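Long-range contacts in putative cell adhesion protein (Bacteroides eggerthii, PDB 4GPV), which probably serves as a fimbrial (pilus) subunit of the FimA-like family and so is likely to take part in cell adhesion: residues 47-53 with 65-71; 163-168 with 237-243; 295-299 with 334-338. Numbering follows the deposited sequence.

Interaction 1. Residues 47-53 with 65-71; sequences INNYLVF and PYEGSSN
Y50 swings its ring (chi1 60°, p) across the backbone of G68, whose CA sits 3.8 Å from the ring centroid and 13° off the ring normal, a CH-pi contact; a CB at G68 would clash with the ring. Beyond it the phenol OH donates to N71 OD1 at 2.7 Å. Strands 50-53 and 66-68 are extended and antiparallel (155°, axes 4.8 Å apart), forming the two arms of a beta hairpin. Y50-G68 and V52-Y66 are hydrogen-bonded pairs: Y50 N to G68 O 3.0 Å, G68 N to Y50 O 2.8 Å, V52 N to Y66 O and Y66 N to V52 O both 2.9 Å. L51-E67 is the non-hydrogen-bonded pair between them. F53 CD2 packs on P65 CG at 3.6 Å. Past the ladder, S70, at the centre of an inverse gamma turn, donates from OG to N48 O at 2.7 Å. V52 and Y66 lean on strand 73-76, L51 meets L95 and F100, and strand 83-90 pairs with strand 50-56 as its next neighbour in the sheet.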
loop_
_atom_site.group_PDB
_atom_site.type_symbol
_atom_site.label_atom_id
_atom_site.label_comp_id
_atom_site.label_asym_id
_atom_site.label_seq_id
_atom_site.Cartn_x
_atom_site.Cartn_y
_atom_site.Cartn_z
ATOM N N ILE A 47 7.321 13.949 6.071
ATOM C CA ILE A 47 7.750 13.235 7.271
ATOM C C ILE A 47 7.112 13.974 8.426
ATOM O O ILE A 47 7.555 15.072 8.750
ATOM C CB ILE A 47 9.303 13.130 7.446
ATOM C CG1 ILE A 47 9.950 12.302 6.311
ATOM C CG2 ILE A 47 9.657 12.544 8.855
ATOM C CD1 ILE A 47 11.509 12.399 6.303
ATOM N N ASN A 48 6.059 13.415 9.015
ATOM C CA ASN A 48 5.413 14.043 10.159
ATOM C C ASN A 48 6.209 13.812 11.444
ATOM O O ASN A 48 6.254 14.673 12.332
ATOM C CB ASN A 48 4.001 13.510 10.325
ATOM C CG ASN A 48 3.153 13.935 9.168
ATOM O OD1 ASN A 48 3.088 15.138 8.845
ATOM N ND2 ASN A 48 2.525 12.976 8.514
ATOM N N ASN A 49 6.793 12.605 11.548
ATOM C CA ASN A 49 7.571 12.143 12.689
ATOM C C ASN A 49 8.328 10.892 12.289
ATOM O O ASN A 49 8.044 10.298 11.227
ATOM C CB ASN A 49 6.654 11.845 13.879
ATOM C CG ASN A 49 5.549 10.885 13.521
ATOM O OD1 ASN A 49 5.791 9.685 13.275
ATOM N ND2 ASN A 49 4.333 11.423 13.411
ATOM N N TYR A 50 9.301 10.497 13.104
ATOM C CA TYR A 50 10.028 9.257 12.800
ATOM C C TYR A 50 10.679 8.712 14.068
ATOM O O TYR A 50 10.789 9.420 15.062
ATOM C CB TYR A 50 11.080 9.477 11.683
ATOM C CG TYR A 50 12.138 10.516 12.010
ATOM C CD1 TYR A 50 11.929 11.862 11.737
ATOM C CD2 TYR A 50 13.347 10.149 12.608
ATOM C CE1 TYR A 50 12.893 12.824 12.046
ATOM C CE2 TYR A 50 14.320 11.103 12.919
ATOM C CZ TYR A 50 14.093 12.438 12.617
ATOM O OH TYR A 50 15.030 13.399 12.896
ATOM N N LEU A 51 11.097 7.460 14.014
ATOM C CA LEU A 51 11.829 6.785 15.080
ATOM C C LEU A 51 13.159 6.309 14.523
ATOM O O LEU A 51 13.207 5.791 13.406
ATOM C CB LEU A 51 11.057 5.583 15.680
ATOM C CG LEU A 51 9.638 5.852 16.231
ATOM C CD1 LEU A 51 8.890 4.529 16.486
ATOM C CD2 LEU A 51 9.708 6.650 17.521
ATOM N N VAL A 52 14.214 6.424 15.310
ATOM C CA VAL A 52 15.541 5.909 14.931
ATOM C C VAL A 52 15.938 4.860 15.985
ATOM O O VAL A 52 15.958 5.153 17.188
ATOM C CB VAL A 52 16.670 6.983 14.771
ATOM C CG1 VAL A 52 17.987 6.360 14.280
ATOM C CG2 VAL A 52 16.250 8.134 13.855
ATOM N N PHE A 53 16.233 3.647 15.523
ATOM C CA PHE A 53 16.692 2.552 16.368
ATOM C C PHE A 53 18.148 2.278 16.045
ATOM O O PHE A 53 18.497 2.151 14.871
ATOM C CB PHE A 53 15.858 1.271 16.154
ATOM C CG PHE A 53 14.368 1.462 16.282
ATOM C CD1 PHE A 53 13.621 1.965 15.218
ATOM C CD2 PHE A 53 13.708 1.112 17.453
ATOM C CE1 PHE A 53 12.240 2.156 15.335
ATOM C CE2 PHE A 53 12.323 1.307 17.577
ATOM C CZ PHE A 53 11.601 1.829 16.521
ATOM N N PRO A 65 15.216 4.209 21.693
ATOM C CA PRO A 65 14.912 4.801 20.372
ATOM C C PRO A 65 14.696 6.314 20.398
ATOM O O PRO A 65 14.202 6.886 21.385
ATOM C CB PRO A 65 13.645 4.063 19.936
ATOM C CG PRO A 65 13.715 2.764 20.701
ATOM C CD PRO A 65 14.263 3.137 22.029
ATOM N N TYR A 66 15.157 6.972 19.337
ATOM C CA TYR A 66 15.053 8.417 19.174
ATOM C C TYR A 66 13.720 8.763 18.545
ATOM O O TYR A 66 13.348 8.182 17.508
ATOM C CB TYR A 66 16.215 8.944 18.303
ATOM C CG TYR A 66 16.139 10.423 18.003
ATOM C CD1 TYR A 66 16.665 11.364 18.889
ATOM C CD2 TYR A 66 15.494 10.889 16.861
ATOM C CE1 TYR A 66 16.574 12.732 18.630
ATOM C CE2 TYR A 66 15.379 12.255 16.604
ATOM C CZ TYR A 66 15.934 13.171 17.483
ATOM O OH TYR A 66 15.833 14.508 17.206
ATOM N N GLU A 67 13.014 9.726 19.142
ATOM C CA GLU A 67 11.735 10.197 18.602
ATOM C C GLU A 67 11.942 11.530 17.879
ATOM O O GLU A 67 12.235 12.552 18.520
ATOM C CB GLU A 67 10.696 10.353 19.723
ATOM C CG GLU A 67 10.281 9.056 20.379
ATOM C CD GLU A 67 9.212 9.274 21.424
ATOM O OE1 GLU A 67 9.577 9.569 22.584
ATOM O OE2 GLU A 67 8.010 9.189 21.080
ATOM N N GLY A 68 11.827 11.496 16.554
ATOM C CA GLY A 68 11.983 12.672 15.708
ATOM C C GLY A 68 10.659 13.300 15.339
ATOM O O GLY A 68 9.627 12.619 15.265
ATOM N N SER A 69 10.700 14.608 15.076
ATOM C CA SER A 69 9.529 15.369 14.627
ATOM C C SER A 69 9.568 15.505 13.087
ATOM O O SER A 69 10.080 14.606 12.396
ATOM C CB SER A 69 9.479 16.725 15.332
ATOM O OG SER A 69 10.706 17.427 15.189
ATOM N N SER A 70 8.994 16.588 12.544
ATOM C CA SER A 70 8.881 16.811 11.105
ATOM C C SER A 70 10.149 17.440 10.559
ATOM O O SER A 70 10.217 18.666 10.399
ATOM C CB SER A 70 7.669 17.692 10.791
ATOM O OG SER A 70 6.472 17.247 11.414
ATOM N N ASN A 71 11.165 16.607 10.309
ATOM C CA ASN A 71 12.478 17.019 9.801
ATOM C C ASN A 71 13.196 15.814 9.168
ATOM O O ASN A 71 12.662 14.697 9.185
ATOM C CB ASN A 71 13.341 17.673 10.910
ATOM C CG ASN A 71 13.755 16.731 12.014
ATOM O OD1 ASN A 71 14.557 15.817 11.810
ATOM N ND2 ASN A 71 13.220 16.936 13.210
HETATM O O HOH W 1 4.308 17.600 9.454
#

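Interaction 2. Residues 163-168 with 237-243; sequences IVKDNR and FTINAGS
Strand 163-168 is bordered here by an irregular loop, 237-243, which follows strand 229-231 and leads to strand 247-251. Two direct hydrogen bonds cross. D166 N donates to T238 O at 2.8 Å (166°), and V164 O accepts from N240 ND2 at 2.9 Å; N240 takes chi1 -170° (t), its CB toward the strand. Water 2 lies 2.9 Å from V164 O and accepts from T238 N (3.0 Å). Farther along, water 5 donates to N167 OD1 and I239 O, 2.7 Å each, while K165 NZ gives a proton to water 3 at 2.8 Å, and that water donates to A241 O at 2.6 Å.

The loop holds its own shape through an ST turn, N240 N to T238 OG1 at 3.1 Å, and a type I turn from N240 to S243, closed by S243 N to N240 O at 3.0 Å. Within the strand, D166 OD1 accepts from R168 N (3.0 Å) in an Asx turn and from R168 NE (2.8 Å) in a salt bridge; R168 NH2 reaches D166 OD2 (2.9 Å) and also pairs with D180. F237 (chi1 -65°, m) lays its ring against V164, with CG1 of V164 3.9 Å from the F237 ring centroid.

While I163, K165 and N167 bond through their backbones to strand 297-306, D166 N and V164 O are met by a loop carbonyl and the N240 amide, so an irregular loop can cover this edge without continuing the sheet.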
loop_
_atom_site.group_PDB
_atom_site.type_symbol
_atom_site.label_atom_id
_atom_site.label_comp_id
_atom_site.label_asym_id
_atom_site.label_seq_id
_atom_site.Cartn_x
_atom_site.Cartn_y
_atom_site.Cartn_z
ATOM N N ILE A 163 -8.087 4.485 -13.819
ATOM C CA ILE A 163 -8.531 5.323 -14.948
ATOM C C ILE A 163 -9.661 4.558 -15.653
ATOM O O ILE A 163 -9.420 3.443 -16.127
ATOM C CB ILE A 163 -7.357 5.668 -15.915
ATOM C CG1 ILE A 163 -6.280 6.511 -15.210
ATOM C CG2 ILE A 163 -7.848 6.376 -17.188
ATOM C CD1 ILE A 163 -4.998 6.612 -15.989
ATOM N N VAL A 164 -10.867 5.151 -15.752
ATOM C CA VAL A 164 -11.993 4.510 -16.393
ATOM C C VAL A 164 -12.289 5.216 -17.711
ATOM O O VAL A 164 -12.398 6.439 -17.732
ATOM C CB VAL A 164 -13.230 4.505 -15.470
ATOM C CG1 VAL A 164 -14.437 3.856 -16.167
ATOM C CG2 VAL A 164 -12.913 3.797 -14.153
ATOM N N LYS A 165 -12.323 4.458 -18.800
ATOM C CA LYS A 165 -12.731 4.960 -20.127
ATOM C C LYS A 165 -14.018 4.248 -20.438
ATOM O O LYS A 165 -13.999 3.054 -20.746
ATOM C CB LYS A 165 -11.640 4.729 -21.182
ATOM C CG LYS A 165 -10.412 5.560 -20.876
ATOM C CD LYS A 165 -9.250 5.250 -21.770
ATOM C CE LYS A 165 -8.052 6.033 -21.313
ATOM N NZ LYS A 165 -6.971 6.048 -22.336
ATOM N N ASP A 166 -15.152 4.945 -20.257
ATOM C CA ASP A 166 -16.454 4.335 -20.391
ATOM C C ASP A 166 -17.055 4.556 -21.781
ATOM O O ASP A 166 -17.503 5.664 -22.093
ATOM C CB ASP A 166 -17.413 4.840 -19.309
ATOM C CG ASP A 166 -18.700 4.026 -19.261
ATOM O OD1 ASP A 166 -18.778 2.983 -19.965
ATOM O OD2 ASP A 166 -19.621 4.417 -18.523
ATOM N N ASN A 167 -17.126 3.467 -22.586
ATOM C CA ASN A 167 -17.676 3.489 -23.943
ATOM C C ASN A 167 -18.968 2.683 -24.015
ATOM O O ASN A 167 -19.429 2.336 -25.105
ATOM C CB ASN A 167 -16.659 2.979 -24.975
ATOM C CG ASN A 167 -15.415 3.821 -25.069
ATOM O OD1 ASN A 167 -15.411 5.024 -24.780
ATOM N ND2 ASN A 167 -14.333 3.202 -25.494
ATOM N N ARG A 168 -19.547 2.367 -22.848
ATOM C CA ARG A 168 -20.832 1.663 -22.807
ATOM C C ARG A 168 -21.924 2.637 -23.246
ATOM O O ARG A 168 -21.829 3.829 -22.961
ATOM C CB ARG A 168 -21.130 1.107 -21.401
ATOM C CG ARG A 168 -20.217 -0.030 -20.937
ATOM C CD ARG A 168 -20.372 -0.326 -19.442
ATOM N NE ARG A 168 -20.041 0.868 -18.652
ATOM C CZ ARG A 168 -20.267 1.020 -17.352
ATOM N NH1 ARG A 168 -20.826 0.043 -16.647
ATOM N NH2 ARG A 168 -19.926 2.147 -16.745
ATOM N N PHE A 237 -18.065 8.726 -14.548
ATOM C CA PHE A 237 -17.476 7.956 -15.648
ATOM C C PHE A 237 -17.919 8.471 -17.009
ATOM O O PHE A 237 -19.119 8.589 -17.289
ATOM C CB PHE A 237 -17.789 6.455 -15.532
ATOM C CG PHE A 237 -17.205 5.743 -14.333
ATOM C CD1 PHE A 237 -16.147 6.300 -13.612
ATOM C CD2 PHE A 237 -17.709 4.510 -13.925
ATOM C CE1 PHE A 237 -15.613 5.637 -12.495
ATOM C CE2 PHE A 237 -17.169 3.853 -12.811
ATOM C CZ PHE A 237 -16.117 4.413 -12.117
ATOM N N THR A 238 -16.932 8.795 -17.853
ATOM C CA THR A 238 -17.168 9.283 -19.220
ATOM C C THR A 238 -16.197 8.561 -20.181
ATOM O O THR A 238 -15.401 7.715 -19.743
ATOM C CB THR A 238 -16.990 10.821 -19.302
ATOM O OG1 THR A 238 -15.601 11.158 -19.201
ATOM C CG2 THR A 238 -17.808 11.596 -18.254
ATOM N N ILE A 239 -16.195 8.966 -21.468
ATOM C CA ILE A 239 -15.242 8.446 -22.459
ATOM C C ILE A 239 -13.822 8.721 -21.969
ATOM O O ILE A 239 -12.899 7.983 -22.306
ATOM C CB ILE A 239 -15.500 9.061 -23.866
ATOM C CG1 ILE A 239 -15.493 10.635 -23.827
ATOM C CG2 ILE A 239 -16.825 8.499 -24.440
ATOM C CD1 ILE A 239 -15.170 11.369 -25.194
ATOM N N ASN A 240 -13.663 9.793 -21.159
ATOM C CA ASN A 240 -12.437 10.190 -20.494
ATOM C C ASN A 240 -11.238 10.195 -21.459
ATOM O O ASN A 240 -10.238 9.489 -21.230
ATOM C CB ASN A 240 -12.181 9.265 -19.286
ATOM C CG ASN A 240 -11.077 9.694 -18.375
ATOM O OD1 ASN A 240 -10.564 10.837 -18.465
ATOM N ND2 ASN A 240 -10.669 8.777 -17.473
ATOM N N ALA A 241 -11.359 10.979 -22.551
ATOM C CA ALA A 241 -10.316 11.109 -23.575
ATOM C C ALA A 241 -8.972 11.565 -22.976
ATOM O O ALA A 241 -7.927 11.207 -23.511
ATOM C CB ALA A 241 -10.750 12.079 -24.654
ATOM N N GLY A 242 -9.023 12.325 -21.877
ATOM C CA GLY A 242 -7.851 12.830 -21.173
ATOM C C GLY A 242 -7.181 11.861 -20.210
ATOM O O GLY A 242 -6.148 12.207 -19.663
ATOM N N SER A 243 -7.762 10.653 -19.978
ATOM C CA SER A 243 -7.223 9.608 -19.079
ATOM C C SER A 243 -7.051 10.132 -17.651
ATOM O O SER A 243 -6.061 9.811 -16.987
ATOM C CB SER A 243 -5.891 9.052 -19.598
ATOM O OG SER A 243 -6.035 8.504 -20.901
HETATM O O HOH W 2 -14.290 8.292 -16.614
HETATM O O HOH W 3 -7.691 8.629 -23.216
HETATM O O HOH W 4 -21.307 6.057 -17.322
HETATM O O HOH W 5 -13.026 6.262 -24.415
#

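Interaction 3. Residues 295-299 with 334-338; sequences PGKSY and TAAQW
This is an antiparallel beta pairing near the middle of the molecule, between the start of strand 297-306 and the long strand 329-343. The axes of 297-299 and 334-338 approach to 4.3 Å at 145°. S298-A336 is the hydrogen-bonded pair, with S298 N to A336 O at 2.8 Å and A336 N to S298 O at 2.9 Å; K297-Q337 and Y299-A335 are the non-hydrogen-bonded pairs to either side. One further bond, W338 N to G296 O at 2.8 Å, extends the ladder onto the loop residue G296, whose positive phi (72/18) favours glycine. CA-H...O contacts supplement these bonds: K297 CA lies 3.3 Å from A336 O, and Y299 CA 3.3 Å from T334 O.

Both segments belong to the FimA-like C-terminal domain family, a member of the transthyretin clan, and strand 297-306 lies between 329-343, to which it runs antiparallel, and 146-169, to which it is parallel. Strand 329-343 also pairs in parallel with strand 40-46, linking an early part of the chain to its last strand.

On one face Y299 (chi1 -59°, m) brings CE2 to 3.6 Å from A335 CB, while its hydroxyl is hydrogen-bonded to E294 N. S298 and A336 point to the other face, where S298 OG bonds to D41. W338 (chi1 -169°, t) puts its CB 3.8 Å from S298 CB; its indole stacks on F155 and hydrogen-bonds through NE1 to E43. K297 CE approaches Q337 OE1 to 3.4 Å, and K297 NZ forms a salt bridge with E294.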
loop_
_atom_site.group_PDB
_atom_site.type_symbol
_atom_site.label_atom_id
_atom_site.label_comp_id
_atom_site.label_asym_id
_atom_site.label_seq_id
_atom_site.Cartn_x
_atom_site.Cartn_y
_atom_site.Cartn_z
ATOM N N PRO A 295 5.473 -3.683 -2.397
ATOM C CA PRO A 295 5.626 -2.389 -1.718
ATOM C C PRO A 295 6.470 -1.457 -2.556
ATOM O O PRO A 295 7.319 -1.932 -3.315
ATOM C CB PRO A 295 6.397 -2.724 -0.425
ATOM C CG PRO A 295 6.564 -4.157 -0.400
ATOM C CD PRO A 295 6.107 -4.790 -1.646
ATOM N N GLY A 296 6.235 -0.157 -2.449
ATOM C CA GLY A 296 7.061 0.814 -3.165
ATOM C C GLY A 296 6.830 0.853 -4.662
ATOM O O GLY A 296 7.688 1.345 -5.403
ATOM N N LYS A 297 5.695 0.321 -5.120
ATOM C CA LYS A 297 5.331 0.401 -6.548
ATOM C C LYS A 297 4.013 1.131 -6.663
ATOM O O LYS A 297 3.165 1.065 -5.761
ATOM C CB LYS A 297 5.233 -1.004 -7.180
ATOM C CG LYS A 297 6.580 -1.736 -7.208
ATOM C CD LYS A 297 7.136 -1.894 -8.607
ATOM C CE LYS A 297 8.488 -2.576 -8.561
ATOM N NZ LYS A 297 8.600 -3.685 -9.545
ATOM N N SER A 298 3.825 1.800 -7.795
ATOM C CA SER A 298 2.650 2.588 -8.089
ATOM C C SER A 298 2.019 1.998 -9.355
ATOM O O SER A 298 2.650 2.006 -10.401
ATOM C CB SER A 298 3.063 4.052 -8.275
ATOM O OG SER A 298 1.981 4.854 -8.734
ATOM N N TYR A 299 0.805 1.431 -9.239
ATOM C CA TYR A 299 0.146 0.756 -10.360
ATOM C C TYR A 299 -0.914 1.640 -10.944
ATOM O O TYR A 299 -1.743 2.186 -10.211
ATOM C CB TYR A 299 -0.517 -0.576 -9.894
ATOM C CG TYR A 299 0.498 -1.527 -9.291
ATOM C CD1 TYR A 299 0.854 -1.436 -7.949
ATOM C CD2 TYR A 299 1.183 -2.443 -10.087
ATOM C CE1 TYR A 299 1.831 -2.263 -7.401
ATOM C CE2 TYR A 299 2.161 -3.285 -9.543
ATOM C CZ TYR A 299 2.484 -3.181 -8.197
ATOM O OH TYR A 299 3.483 -3.928 -7.629
ATOM N N THR A 334 0.018 -0.972 -15.614
ATOM C CA THR A 334 1.431 -0.625 -15.668
ATOM C C THR A 334 1.910 -0.397 -14.245
ATOM O O THR A 334 1.122 0.015 -13.373
ATOM C CB THR A 334 1.749 0.545 -16.594
ATOM O OG1 THR A 334 1.100 1.714 -16.118
ATOM C CG2 THR A 334 1.429 0.251 -18.070
ATOM N N ALA A 335 3.181 -0.702 -14.001
ATOM C CA ALA A 335 3.770 -0.545 -12.685
ATOM C C ALA A 335 4.933 0.409 -12.791
ATOM O O ALA A 335 5.732 0.280 -13.709
ATOM C CB ALA A 335 4.246 -1.879 -12.149
ATOM N N ALA A 336 5.031 1.357 -11.866
ATOM C CA ALA A 336 6.152 2.277 -11.824
ATOM C C ALA A 336 6.758 2.242 -10.432
ATOM O O ALA A 336 6.089 1.818 -9.466
ATOM C CB ALA A 336 5.695 3.695 -12.168
ATOM N N GLN A 337 8.029 2.608 -10.326
ATOM C CA GLN A 337 8.632 2.715 -9.008
ATOM C C GLN A 337 7.945 3.868 -8.290
ATOM O O GLN A 337 7.801 4.946 -8.885
ATOM C CB GLN A 337 10.149 2.979 -9.123
ATOM C CG GLN A 337 10.937 1.814 -9.732
ATOM C CD GLN A 337 10.936 0.508 -8.949
ATOM O OE1 GLN A 337 11.037 -0.570 -9.533
ATOM N NE2 GLN A 337 10.868 0.551 -7.623
ATOM N N TRP A 338 7.482 3.647 -7.054
ATOM C CA TRP A 338 6.861 4.706 -6.259
ATOM C C TRP A 338 7.970 5.276 -5.380
ATOM O O TRP A 338 8.433 4.617 -4.464
ATOM C CB TRP A 338 5.675 4.144 -5.450
ATOM C CG TRP A 338 4.809 5.186 -4.801
ATOM C CD1 TRP A 338 4.579 6.464 -5.238
ATOM C CD2 TRP A 338 3.906 4.968 -3.710
ATOM N NE1 TRP A 338 3.696 7.097 -4.397
ATOM C CE2 TRP A 338 3.243 6.196 -3.465
ATOM C CE3 TRP A 338 3.668 3.881 -2.844
ATOM C CZ2 TRP A 338 2.324 6.359 -2.417
ATOM C CZ3 TRP A 338 2.766 4.051 -1.789
ATOM C CH2 TRP A 338 2.082 5.266 -1.609
#

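All three contacts reach the same mixed sheet and follow one another along the chain, each closing before the next opens. Interactions 1 and 2 lie on opposite sides of the chain's centre, with their own centres 42 Å apart; interaction 3 is nearer the middle, its centre 26 Å from that of interaction 1 and 22 Å from that of interaction 2. None touches another; interactions 2 and 3 come closest, about 8 Å between nearest atoms, on the neighbouring strands 146-169 and 297-306. Strand 146-169 also pairs with 133-138, which leads through 83-90 to strand 50-56 of interaction 1, so a continuous sheet spans much of this elongated, probably pilus-forming subunit.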